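Local coordinates for pollen-specific leucine-rich repeat extensin-like protein 1 (Arabidopsis thaliana, PDB 6TME) that probably binds RALF signalling peptides in the pollen cell wall through its extracellular leucine-rich repeat domain during pollen tube growth, at residues S339-N344 with K352-V357; N319-S324 with Q343-Q348; A83-L86 with S90-V93. All coordinates share one frame; numbering follows the deposited sequence.

Interaction 1 of 3, residues S339-N344 with K352-V357; sequences SNCLQN and KECLPV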
loop_
_atom_site.group_PDB
_atom_site.type_symbol
_atom_site.label_atom_id
_atom_site.label_comp_id
_atom_site.label_asym_id
_atom_site.label_seq_id
_atom_site.Cartn_x
_atom_site.Cartn_y
_atom_site.Cartn_z
ATOM N N SER A 339 -10.507 20.184 -18.058
ATOM C CA SER A 339 -9.286 20.968 -17.994
ATOM C C SER A 339 -8.165 20.326 -18.789
ATOM O O SER A 339 -7.067 20.076 -18.279
ATOM C CB SER A 339 -8.843 21.209 -16.555
ATOM O OG SER A 339 -7.833 22.203 -16.523
ATOM N N ASN A 340 -8.453 20.049 -20.048
ATOM C CA ASN A 340 -7.389 19.726 -20.972
ATOM C C ASN A 340 -7.339 20.811 -22.043
ATOM O O ASN A 340 -7.709 21.959 -21.779
ATOM C CB ASN A 340 -7.623 18.336 -21.553
ATOM C CG ASN A 340 -7.003 17.232 -20.694
ATOM O OD1 ASN A 340 -5.785 17.096 -20.619
ATOM N ND2 ASN A 340 -7.844 16.480 -20.010
ATOM N N CYS A 341 -6.895 20.460 -23.250
ATOM C CA CYS A 341 -6.872 21.406 -24.358
ATOM C C CYS A 341 -7.691 20.885 -25.525
ATOM O O CYS A 341 -7.184 20.804 -26.645
ATOM C CB CYS A 341 -5.419 21.628 -24.808
ATOM S SG CYS A 341 -4.367 22.268 -23.512
ATOM N N LEU A 342 -8.927 20.478 -25.282
ATOM C CA LEU A 342 -9.724 19.831 -26.311
ATOM C C LEU A 342 -10.752 20.800 -26.873
ATOM O O LEU A 342 -11.505 21.414 -26.116
ATOM C CB LEU A 342 -10.430 18.598 -25.758
ATOM C CG LEU A 342 -9.520 17.624 -25.024
ATOM C CD1 LEU A 342 -10.359 16.782 -24.065
ATOM C CD2 LEU A 342 -8.762 16.756 -26.019
ATOM N N GLN A 343 -10.790 20.920 -28.198
ATOM C CA GLN A 343 -11.853 21.685 -28.836
ATOM C C GLN A 343 -13.193 20.985 -28.644
ATOM O O GLN A 343 -13.276 19.759 -28.587
ATOM C CB GLN A 343 -11.567 21.871 -30.329
ATOM C CG GLN A 343 -10.362 22.759 -30.649
ATOM C CD GLN A 343 -9.207 21.961 -31.201
ATOM O OE1 GLN A 343 -9.360 21.239 -32.184
ATOM N NE2 GLN A 343 -8.047 22.049 -30.546
ATOM N N ASN A 344 -14.247 21.785 -28.516
ATOM C CA ASN A 344 -15.622 21.285 -28.506
ATOM C C ASN A 344 -15.864 20.327 -27.347
ATOM O O ASN A 344 -16.471 19.265 -27.495
ATOM C CB ASN A 344 -15.986 20.629 -29.835
ATOM C CG ASN A 344 -16.492 21.625 -30.836
ATOM O OD1 ASN A 344 -16.671 22.801 -30.513
ATOM N ND2 ASN A 344 -16.751 21.164 -32.056
ATOM N N LYS A 352 -5.114 30.450 -24.679
ATOM C CA LYS A 352 -3.930 31.210 -24.289
ATOM C C LYS A 352 -2.971 30.344 -23.486
ATOM O O LYS A 352 -1.764 30.316 -23.755
ATOM C CB LYS A 352 -4.350 32.442 -23.482
ATOM C CG LYS A 352 -5.534 33.211 -24.087
ATOM C CD LYS A 352 -6.662 33.455 -23.061
ATOM C CE LYS A 352 -8.009 33.743 -23.736
ATOM N NZ LYS A 352 -8.761 32.500 -24.102
ATOM N N GLU A 353 -3.492 29.629 -22.482
ATOM C CA GLU A 353 -2.638 28.766 -21.670
ATOM C C GLU A 353 -2.175 27.531 -22.434
ATOM O O GLU A 353 -1.114 26.979 -22.130
ATOM C CB GLU A 353 -3.373 28.339 -20.400
ATOM C CG GLU A 353 -2.578 27.363 -19.541
ATOM C CD GLU A 353 -3.303 26.948 -18.276
ATOM O OE1 GLU A 353 -4.470 27.367 -18.087
ATOM O OE2 GLU A 353 -2.700 26.198 -17.475
ATOM N N CYS A 354 -2.937 27.090 -23.436
ATOM C CA CYS A 354 -2.665 25.788 -24.031
ATOM C C CYS A 354 -1.570 25.853 -25.092
ATOM O O CYS A 354 -0.657 25.023 -25.087
ATOM C CB CYS A 354 -3.951 25.185 -24.613
ATOM S SG CYS A 354 -4.951 24.244 -23.398
ATOM N N LEU A 355 -1.644 26.815 -26.015
ATOM C CA LEU A 355 -0.703 26.848 -27.139
ATOM C C LEU A 355 0.769 26.801 -26.739
ATOM O O LEU A 355 1.522 26.039 -27.363
ATOM C CB LEU A 355 -0.980 28.074 -28.016
ATOM C CG LEU A 355 -2.087 27.776 -29.023
ATOM C CD1 LEU A 355 -2.656 29.046 -29.644
ATOM C CD2 LEU A 355 -1.579 26.802 -30.087
ATOM N N PRO A 356 1.252 27.562 -25.751
ATOM C CA PRO A 356 2.660 27.394 -25.347
ATOM C C PRO A 356 3.038 25.949 -25.047
ATOM O O PRO A 356 4.075 25.464 -25.522
ATOM C CB PRO A 356 2.765 28.283 -24.099
ATOM C CG PRO A 356 1.691 29.301 -24.264
ATOM C CD PRO A 356 0.563 28.573 -24.924
ATOM N N VAL A 357 2.210 25.239 -24.280
ATOM C CA VAL A 357 2.528 23.869 -23.896
ATOM C C VAL A 357 2.251 22.909 -25.043
ATOM O O VAL A 357 3.058 22.016 -25.341
ATOM C CB VAL A 357 1.739 23.474 -22.628
ATOM C CG1 VAL A 357 2.070 22.038 -22.206
ATOM C CG2 VAL A 357 2.022 24.441 -21.497
#
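Two first torsions of the same sign bring the sulfurs of Cys341 and Cys354 together: Cys341 places SG beside its backbone N, opposite the carbonyl carbon (chi1 -59°), and Cys354 does much the same with a wider rotation (chi1 -86°). Between them the disulfide closes with SG of Cys341 2.1 Å from SG of Cys354. Its torsion of -88° is close to the 90° magnitude that an unstrained disulfide adopts, and the negative sign makes it a left-handed bridge. That torsion sets CB of Cys341 3.9 Å from CB of Cys354, while the CA atoms of the two cysteines stay 6.1 Å apart. The link is covalent and narrow: the two segments bury only 114 Å² together, and the nearest further approach is carbonyl O of Asn340 to SG of Cys354, at 3.9 Å. What lies around the bridge explains its burial. Phe317 of strand 317-321 packs against both Cys341 and Val357, and Lys349 touches Cys354. The loop side is held independently, because Asn340, whose CB points away from the helix, accepts from Phe318 N through OD1 and donates to Phe313 O through ND2, and the Cys341 backbone bonds to that of Phe318. On the other side, Pro356, which has no amide hydrogen, kinks the helix two residues past the cystine. A disulfide tying the loop after strand 334-336, outermost of the repeat strands, to helix 351-358 is consistent with the cysteine-stabilised caps that close the C-terminal end of extracellular leucine-rich repeat solenoids.

Interaction 2 of 3, residues N319-S324 with Q343-Q348; sequences NGEAQS and QNRPNQ. With SO4 (sulfate ion), chain K; SO4 (sulfate ion), chain M.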
loop_
_atom_site.group_PDB
_atom_site.type_symbol
_atom_site.label_atom_id
_atom_site.label_comp_id
_atom_site.label_asym_id
_atom_site.label_seq_id
_atom_site.Cartn_x
_atom_site.Cartn_y
_atom_site.Cartn_z
ATOM N N ASN A 319 -4.647 17.537 -26.384
ATOM C CA ASN A 319 -5.257 18.361 -27.420
ATOM C C ASN A 319 -6.101 17.552 -28.398
ATOM O O ASN A 319 -6.629 18.125 -29.352
ATOM C CB ASN A 319 -4.191 19.174 -28.180
ATOM C CG ASN A 319 -3.202 18.296 -28.962
ATOM O OD1 ASN A 319 -3.203 17.068 -28.864
ATOM N ND2 ASN A 319 -2.357 18.939 -29.750
ATOM N N GLY A 320 -6.255 16.246 -28.179
ATOM C CA GLY A 320 -7.160 15.437 -28.974
ATOM C C GLY A 320 -7.603 14.214 -28.202
ATOM O O GLY A 320 -6.882 13.713 -27.329
ATOM N N GLU A 321 -8.804 13.729 -28.519
ATOM C CA GLU A 321 -9.265 12.481 -27.930
ATOM C C GLU A 321 -10.143 11.747 -28.925
ATOM O O GLU A 321 -10.878 12.362 -29.691
ATOM C CB GLU A 321 -10.038 12.695 -26.622
ATOM C CG GLU A 321 -11.275 13.569 -26.732
ATOM C CD GLU A 321 -11.971 13.749 -25.380
ATOM O OE1 GLU A 321 -11.559 13.092 -24.399
ATOM O OE2 GLU A 321 -12.925 14.549 -25.290
ATOM N N ALA A 322 -10.060 10.424 -28.896
ATOM C CA ALA A 322 -10.963 9.601 -29.683
ATOM C C ALA A 322 -12.407 9.779 -29.214
ATOM O O ALA A 322 -12.676 10.120 -28.057
ATOM C CB ALA A 322 -10.548 8.130 -29.588
ATOM N N GLN A 323 -13.346 9.539 -30.132
ATOM C CA GLN A 323 -14.759 9.673 -29.784
ATOM C C GLN A 323 -15.157 8.694 -28.690
ATOM O O GLN A 323 -16.031 8.995 -27.869
ATOM C CB GLN A 323 -15.638 9.459 -31.021
ATOM C CG GLN A 323 -15.252 10.315 -32.221
ATOM C CD GLN A 323 -16.219 10.169 -33.387
ATOM O OE1 GLN A 323 -17.250 9.497 -33.277
ATOM N NE2 GLN A 323 -15.888 10.799 -34.512
ATOM N N SER A 324 -14.539 7.527 -28.657
ATOM C CA SER A 324 -14.869 6.579 -27.604
ATOM C C SER A 324 -14.238 6.940 -26.265
ATOM O O SER A 324 -14.512 6.260 -25.277
ATOM C CB SER A 324 -14.462 5.168 -28.023
ATOM O OG SER A 324 -13.091 5.131 -28.367
ATOM N N GLN A 343 -10.790 20.920 -28.198
ATOM C CA GLN A 343 -11.853 21.685 -28.836
ATOM C C GLN A 343 -13.193 20.985 -28.644
ATOM O O GLN A 343 -13.276 19.759 -28.587
ATOM C CB GLN A 343 -11.567 21.871 -30.329
ATOM C CG GLN A 343 -10.362 22.759 -30.649
ATOM C CD GLN A 343 -9.207 21.961 -31.201
ATOM O OE1 GLN A 343 -9.360 21.239 -32.184
ATOM N NE2 GLN A 343 -8.047 22.049 -30.546
ATOM N N ASN A 344 -14.247 21.785 -28.516
ATOM C CA ASN A 344 -15.622 21.285 -28.506
ATOM C C ASN A 344 -15.864 20.327 -27.347
ATOM O O ASN A 344 -16.471 19.265 -27.495
ATOM C CB ASN A 344 -15.986 20.629 -29.835
ATOM C CG ASN A 344 -16.492 21.625 -30.836
ATOM O OD1 ASN A 344 -16.671 22.801 -30.513
ATOM N ND2 ASN A 344 -16.751 21.164 -32.056
ATOM N N ARG A 345 -15.376 20.720 -26.182
ATOM C CA ARG A 345 -15.601 20.032 -24.925
ATOM C C ARG A 345 -15.711 21.103 -23.854
ATOM O O ARG A 345 -15.118 22.181 -23.987
ATOM C CB ARG A 345 -14.458 19.054 -24.595
ATOM C CG ARG A 345 -14.352 17.843 -25.543
ATOM C CD ARG A 345 -15.462 16.837 -25.249
ATOM N NE ARG A 345 -15.536 16.551 -23.819
ATOM C CZ ARG A 345 -16.667 16.367 -23.141
ATOM N NH1 ARG A 345 -17.849 16.431 -23.756
ATOM N NH2 ARG A 345 -16.620 16.118 -21.840
ATOM N N PRO A 346 -16.481 20.859 -22.808
ATOM C CA PRO A 346 -16.620 21.863 -21.750
ATOM C C PRO A 346 -15.399 21.908 -20.834
ATOM O O PRO A 346 -14.556 21.009 -20.820
ATOM C CB PRO A 346 -17.868 21.398 -20.991
ATOM C CG PRO A 346 -17.929 19.917 -21.252
ATOM C CD PRO A 346 -17.374 19.702 -22.618
ATOM N N ASN A 347 -15.297 23.022 -20.100
ATOM C CA ASN A 347 -14.366 23.187 -18.980
ATOM C C ASN A 347 -12.924 22.869 -19.364
ATOM O O ASN A 347 -12.176 22.268 -18.585
ATOM C CB ASN A 347 -14.809 22.334 -17.792
ATOM C CG ASN A 347 -16.248 22.615 -17.385
ATOM O OD1 ASN A 347 -16.650 23.766 -17.251
ATOM N ND2 ASN A 347 -17.030 21.559 -17.196
ATOM N N GLN A 348 -12.533 23.250 -20.578
ATOM C CA GLN A 348 -11.165 23.058 -21.021
ATOM C C GLN A 348 -10.284 24.232 -20.598
ATOM O O GLN A 348 -10.761 25.277 -20.149
ATOM C CB GLN A 348 -11.127 22.863 -22.531
ATOM C CG GLN A 348 -11.850 21.602 -22.936
ATOM C CD GLN A 348 -11.216 20.373 -22.309
ATOM O OE1 GLN A 348 -10.140 19.944 -22.715
ATOM N NE2 GLN A 348 -11.880 19.811 -21.298
HETATM S S SO4 K . -13.891 5.228 -32.026
HETATM O O1 SO4 K . -15.274 4.902 -31.671
HETATM O O2 SO4 K . -13.414 6.330 -31.194
HETATM O O3 SO4 K . -13.844 5.635 -33.429
HETATM O O4 SO4 K . -13.042 4.054 -31.835
HETATM S S SO4 M . -16.550 26.183 -21.345
HETATM O O1 SO4 M . -17.337 27.327 -20.894
HETATM O O2 SO4 M . -16.809 25.050 -20.456
HETATM O O3 SO4 M . -15.127 26.522 -21.307
HETATM O O4 SO4 M . -16.941 25.846 -22.713
HETATM O O HOH W 1 -9.210 18.531 -29.662
#
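Glu321 reaches Arg345 with one oxygen, and the aliphatic part of the arginine receives it: OE2 of Glu321 lies 3.4 Å from CD of Arg345. The salt bridge from OE2 of Glu321 to NE of Arg345 is long, at 3.6 Å. The side chains cross at about a right angle with carboxylate and guanidinium planes 43° apart, a geometry that rules out flat pairing. Arg345 bends at chi2 and chi3, and CD of Pro346 sits 3.4 Å above the centre of its guanidinium. The stronger partner of NE is Asp337; because its OD2 also lies near OE2 of Glu321, the arginine probably eases the repulsion between the two acids. A second link is a water that donates to O of Asn319 (2.6 Å) and accepts from N of Gln343 (3.2 Å). Further out, NE2 of Gln348 donates to O of Pro346 at 3.0 Å and 168°, and OE1 of Gln348 accepts from Leu342 N, so the loop is folded back on itself. Sulfates, probably from the crystallisation liquor, mark both flanks: one takes N and OG of Ser324, the other N of Asn347 (2.6 Å). Strand 317-321 carries Glu321 and pairs with strand 297-298 through Gly320 and Val298, Ser324 rests on helix 300-303, and the arginine loop runs between strand 334-336 and helix 351-358.

Interaction 3 of 3, residues A83-L86 with S90-V93; sequences APAL and SVLV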
loop_
_atom_site.group_PDB
_atom_site.type_symbol
_atom_site.label_atom_id
_atom_site.label_comp_id
_atom_site.label_asym_id
_atom_site.label_seq_id
_atom_site.Cartn_x
_atom_site.Cartn_y
_atom_site.Cartn_z
ATOM N N ALA A 83 -1.797 -19.881 20.302
ATOM C CA ALA A 83 -1.896 -20.906 19.270
ATOM C C ALA A 83 -0.916 -22.028 19.608
ATOM O O ALA A 83 -0.001 -21.830 20.415
ATOM C CB ALA A 83 -1.586 -20.333 17.874
ATOM N N PRO A 84 -1.087 -23.199 19.000
ATOM C CA PRO A 84 -0.069 -24.243 19.128
ATOM C C PRO A 84 1.203 -23.829 18.414
ATOM O O PRO A 84 1.166 -23.160 17.379
ATOM C CB PRO A 84 -0.709 -25.467 18.447
ATOM C CG PRO A 84 -2.165 -25.138 18.302
ATOM C CD PRO A 84 -2.234 -23.638 18.182
ATOM N N ALA A 85 2.339 -24.242 18.973
ATOM C CA ALA A 85 3.609 -24.002 18.301
ATOM C C ALA A 85 3.604 -24.633 16.916
ATOM O O ALA A 85 3.004 -25.693 16.691
ATOM C CB ALA A 85 4.770 -24.557 19.121
ATOM N N LEU A 86 4.284 -23.965 15.975
ATOM C CA LEU A 86 4.329 -24.468 14.603
ATOM C C LEU A 86 5.010 -25.823 14.528
ATOM O O LEU A 86 4.600 -26.684 13.741
ATOM C CB LEU A 86 5.048 -23.475 13.701
ATOM C CG LEU A 86 4.183 -22.266 13.362
ATOM C CD1 LEU A 86 4.945 -21.313 12.445
ATOM C CD2 LEU A 86 2.909 -22.755 12.726
ATOM N N SER A 90 1.573 -29.422 20.910
ATOM C CA SER A 90 1.305 -29.551 22.335
ATOM C C SER A 90 1.854 -28.381 23.155
ATOM O O SER A 90 1.560 -28.283 24.353
ATOM C CB SER A 90 1.899 -30.857 22.851
ATOM O OG SER A 90 3.297 -30.720 22.972
ATOM N N VAL A 91 2.642 -27.502 22.550
ATOM C CA VAL A 91 3.149 -26.303 23.207
ATOM C C VAL A 91 2.286 -25.100 22.830
ATOM O O VAL A 91 1.878 -24.944 21.668
ATOM C CB VAL A 91 4.625 -26.072 22.848
ATOM C CG1 VAL A 91 5.109 -24.735 23.432
ATOM C CG2 VAL A 91 5.458 -27.253 23.365
ATOM N N LEU A 92 1.991 -24.265 23.827
ATOM C CA LEU A 92 1.196 -23.050 23.690
ATOM C C LEU A 92 2.128 -21.859 23.538
ATOM O O LEU A 92 3.057 -21.709 24.337
ATOM C CB LEU A 92 0.311 -22.843 24.921
ATOM C CG LEU A 92 -0.727 -21.710 24.886
ATOM C CD1 LEU A 92 -1.796 -21.990 23.835
ATOM C CD2 LEU A 92 -1.362 -21.517 26.265
ATOM N N VAL A 93 1.875 -21.011 22.522
ATOM C CA VAL A 93 2.700 -19.831 22.248
ATOM C C VAL A 93 1.812 -18.631 21.945
ATOM O O VAL A 93 0.661 -18.775 21.520
ATOM C CB VAL A 93 3.689 -20.047 21.068
ATOM C CG1 VAL A 93 4.566 -21.283 21.281
ATOM C CG2 VAL A 93 2.947 -20.120 19.726
#
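Ala83 and Val93 pair across an antiparallel beta hairpin at the N-terminal end of the leucine-rich repeat solenoid, where strand 80-85 is the outermost strand within the chain and strand 92-98 pairs antiparallel with it on one side and parallel with strand 120-122 on the other. The register is set by backbone bonds. Ala83 and Val93 form the hydrogen-bonded pair, with N of Ala83 3.0 Å from O of Val93 and N of Val93 2.9 Å from O of Ala83, the latter at 161°. Pro84 and Leu92 form the neighbouring non-hydrogen-bonded pair, so the missing amide hydrogen of the proline costs the ladder nothing. Nearer the turn, N of Ala85 donates to O of Val91 at 2.8 Å, from a direction tilted 28° out of the carbonyl plane. Side chains add an apolar patch: CB of Ala85 meets CB of Val91 at 4.0 Å and CG1 of Val93 at 3.9 Å. Val93 puts CG1 beside its backbone N (chi1 -54°), which carries that methyl over Ala85 and leaves CG2 against the strand backbone, 3.5 Å from O of Ala83. With an alanine here, both methyls would go, Ala85 CB would probably lose one of its two apolar neighbours, keeping Val91, and a gap would probably open beside Ala83 O, where CG2 had been. Outside the hairpin, Leu92 touches Leu44 of helix 43-56, and an aromatic side chain of the other protein chain packs on Val93. Pro84 still contributes to the ladder through carbon: its CA approaches O of Val91 to 3.3 Å in a CA-H...O contact.

In the fold
Interactions 1 and 2 form one unit at the C-terminal end, with centres 10 Å apart and Gln343 and Asn344 in common. The loop they share is closed on itself: N of Ser339 lies 2.7 Å from O of Asn347 and OE1 of Gln348 2.9 Å from N of Leu342, both probable hydrogen bonds, so the disulfide and the Glu321-Arg345 contact brace the same loop. Interaction 3 is at the other end of the solenoid, its centre 66 Å from that of interaction 1 and 64 Å from that of interaction 2. The contacts mark both ends of the repeat array. The nearest protein-attached sugar to the C-terminal pair is about 10 Å from the Asn340 side chain.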